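Local coordinates for protein GDSL-like Lipase (Parabacteroides distasonis, PDB 3P94) that probably acts as a serine hydrolase of the GDSL-like lipase family, cleaving acyl esters such as lysophospholipids with a catalytic triad, at residues G29-D34 with G180-L185. Residues are numbered along the deposited sequence; the frame is centred on the assembly and turned at random.
Sequences GNSITD and GVHPTL
In the S31 conformer described, one of two modelled, OG lies 2.6 Å from H182 NE2, a hydrogen bond whose proton may sit on either atom; OG meets the rim of the imidazole close to the plane of the ring. A chi1 of 42° tucks OG between the backbone N and the carbonyl carbon of S31 and turns it toward H182. H182 ND1 is hydrogen-bonded to D179 OD2, an arrangement consistent with a Ser-His-Asp triad made of S31, H182 and D179, as in SGNH hydrolases.

I32 can be followed outward from CB. Its CG2 branch lies 3.9 Å from P183 CD, the two side chains crossing at about a right angle. On the other branch, CG1 comes within 3.6 Å of H182 CD2, approaching the ring obliquely, and CD1 ends 3.7 Å from V181 O. An alanine in place of I32 would probably open a gap beside P183 and leave the H182 ring freer to shift from S31. N30 caps the helix: its OD1 accepts from I32 N at 3.0 Å, with an N-H...O angle of 157°.

Helix 31-34 follows strand 23-29 of the parallel sheet, whereas H182 rides on the loop leading into helix 185-202, whose M191 touches both I32 and P183.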
ATOM      1  N   GLY A  29       1.347  -1.065   3.840  1.00 18.01           N
ATOM      2  CA  GLY A  29       1.616  -1.693   2.564  1.00 17.15           C
ATOM      3  C   GLY A  29       2.351  -3.014   2.573  1.00 19.52           C
ATOM      4  O   GLY A  29       2.541  -3.665   3.608  1.00 18.42           O
ATOM      5  N   ASN A  30       2.743  -3.404   1.375  1.00 16.42           N
ATOM      6  CA  ASN A  30       3.421  -4.650   1.050  1.00 16.18           C
ATOM      7  C   ASN A  30       4.919  -4.408   0.774  1.00 18.17           C
ATOM      8  O   ASN A  30       5.525  -3.540   1.410  1.00 15.53           O
ATOM      9  CB  ASN A  30       2.719  -5.289  -0.151  1.00 19.98           C
ATOM     10  CG  ASN A  30       2.515  -4.369  -1.347  1.00 31.16           C
ATOM     11  OD1 ASN A  30       3.386  -3.562  -1.737  1.00 28.52           O
ATOM     12  ND2 ASN A  30       1.362  -4.490  -1.969  1.00 14.00           N
ATOM     13  N   SER A  31       5.503  -5.184  -0.172  1.00 14.74           N
ATOM     14  CA  SER A  31       6.919  -5.109  -0.551  0.50 15.04           C
ATOM     15  C   SER A  31       7.295  -3.747  -1.166  1.00 18.84           C
ATOM     16  O   SER A  31       8.445  -3.315  -1.042  1.00 19.38           O
ATOM     17  CB  SER A  31       7.277  -6.241  -1.513  0.50 20.03           C
ATOM     18  OG  SER A  31       6.270  -6.435  -2.494  0.50 30.17           O
ATOM     19  N   ILE A  32       6.342  -3.068  -1.811  1.00 16.18           N
ATOM     20  CA  ILE A  32       6.610  -1.740  -2.397  1.00 16.91           C
ATOM     21  C   ILE A  32       6.845  -0.723  -1.259  1.00 20.58           C
ATOM     22  O   ILE A  32       7.793   0.056  -1.329  1.00 22.07           O
ATOM     23  CB  ILE A  32       5.510  -1.302  -3.393  1.00 19.53           C
ATOM     24  CG1 ILE A  32       5.515  -2.282  -4.603  1.00 20.65           C
ATOM     25  CG2 ILE A  32       5.740   0.138  -3.860  1.00 20.02           C
ATOM     26  CD1 ILE A  32       4.313  -2.205  -5.513  1.00 29.71           C
ATOM     27  N   THR A  33       6.033  -0.773  -0.199  1.00 16.06           N
ATOM     28  CA  THR A  33       6.222   0.101   0.958  1.00 14.94           C
ATOM     29  C   THR A  33       7.476  -0.372   1.728  1.00 16.86           C
ATOM     30  O   THR A  33       8.291   0.453   2.130  1.00 15.66           O
ATOM     31  CB  THR A  33       4.946   0.137   1.837  1.00 17.23           C
ATOM     32  OG1 THR A  33       3.839   0.567   1.038  1.00 16.31           O
ATOM     33  CG2 THR A  33       5.085   1.079   3.028  1.00 13.50           C
ATOM     34  N   ASP A  34       7.639  -1.698   1.897  1.00 14.56           N
ATOM     35  CA  ASP A  34       8.798  -2.282   2.611  1.00 14.72           C
ATOM     36  C   ASP A  34      10.158  -1.998   1.894  1.00 19.19           C
ATOM     37  O   ASP A  34      11.198  -1.931   2.546  1.00 18.71           O
ATOM     38  CB  ASP A  34       8.615  -3.799   2.818  1.00 15.57           C
ATOM     39  CG  ASP A  34       9.309  -4.383   4.044  1.00 22.39           C
ATOM     40  OD1 ASP A  34       9.969  -3.617   4.784  1.00 21.26           O
ATOM     41  OD2 ASP A  34       9.150  -5.592   4.292  1.00 25.94           O
ATOM     42  N   GLY A 180       9.946  -5.162 -12.840  1.00 24.22           N
ATOM     43  CA  GLY A 180       8.711  -4.692 -13.465  1.00 23.63           C
ATOM     44  C   GLY A 180       7.526  -4.584 -12.511  1.00 24.45           C
ATOM     45  O   GLY A 180       6.399  -4.387 -12.962  1.00 22.79           O
ATOM     46  N   VAL A 181       7.759  -4.716 -11.181  1.00 19.26           N
ATOM     47  CA  VAL A 181       6.719  -4.650 -10.137  1.00 17.79           C
ATOM     48  C   VAL A 181       7.166  -3.699  -8.990  1.00 21.01           C
ATOM     49  O   VAL A 181       6.384  -2.841  -8.550  1.00 19.88           O
ATOM     50  CB  VAL A 181       6.346  -6.061  -9.559  1.00 21.39           C
ATOM     51  CG1 VAL A 181       5.205  -5.970  -8.537  1.00 20.18           C
ATOM     52  CG2 VAL A 181       5.976  -7.048 -10.660  1.00 21.67           C
ATOM     53  N   HIS A 182       8.400  -3.892  -8.490  1.00 17.13           N
ATOM     54  CA  HIS A 182       8.956  -3.125  -7.375  1.00 16.83           C
ATOM     55  C   HIS A 182       9.856  -2.020  -7.888  1.00 21.51           C
ATOM     56  O   HIS A 182      10.736  -2.233  -8.733  1.00 20.81           O
ATOM     57  CB  HIS A 182       9.664  -4.046  -6.397  1.00 18.02           C
ATOM     58  CG  HIS A 182       8.721  -5.088  -5.907  1.00 21.30           C
ATOM     59  ND1 HIS A 182       8.560  -6.276  -6.587  1.00 23.54           N
ATOM     60  CD2 HIS A 182       7.795  -5.014  -4.928  1.00 22.97           C
ATOM     61  CE1 HIS A 182       7.565  -6.900  -5.982  1.00 23.05           C
ATOM     62  NE2 HIS A 182       7.093  -6.189  -4.961  1.00 23.09           N
ATOM     63  N   PRO A 183       9.582  -0.795  -7.436  1.00 19.43           N
ATOM     64  CA  PRO A 183      10.318   0.355  -7.973  1.00 19.53           C
ATOM     65  C   PRO A 183      11.775   0.437  -7.560  1.00 23.01           C
ATOM     66  O   PRO A 183      12.191  -0.077  -6.527  1.00 21.32           O
ATOM     67  CB  PRO A 183       9.557   1.578  -7.425  1.00 21.06           C
ATOM     68  CG  PRO A 183       8.398   1.057  -6.677  1.00 24.98           C
ATOM     69  CD  PRO A 183       8.562  -0.390  -6.446  1.00 20.48           C
ATOM     70  N   THR A 184      12.540   1.121  -8.390  1.00 20.03           N
ATOM     71  CA  THR A 184      13.917   1.521  -8.135  1.00 20.16           C
ATOM     72  C   THR A 184      13.809   2.858  -7.398  1.00 23.46           C
ATOM     73  O   THR A 184      12.691   3.333  -7.187  1.00 21.51           O
ATOM     74  CB  THR A 184      14.653   1.655  -9.480  1.00 22.78           C
ATOM     75  OG1 THR A 184      13.868   2.536 -10.297  1.00 19.19           O
ATOM     76  CG2 THR A 184      14.871   0.304 -10.165  1.00 22.10           C
ATOM     77  N   LEU A 185      14.934   3.519  -7.102  1.00 22.04           N
ATOM     78  CA  LEU A 185      14.907   4.839  -6.469  1.00 21.65           C
ATOM     79  C   LEU A 185      14.205   5.864  -7.385  1.00 25.64           C
ATOM     80  O   LEU A 185      13.447   6.704  -6.893  1.00 27.38           O
ATOM     81  CB  LEU A 185      16.338   5.290  -6.116  1.00 21.95           C
ATOM     82  CG  LEU A 185      16.507   6.662  -5.430  1.00 27.01           C
ATOM     83  CD1 LEU A 185      15.666   6.779  -4.149  1.00 25.96           C
ATOM     84  CD2 LEU A 185      17.978   6.947  -5.147  1.00 29.74           C
TER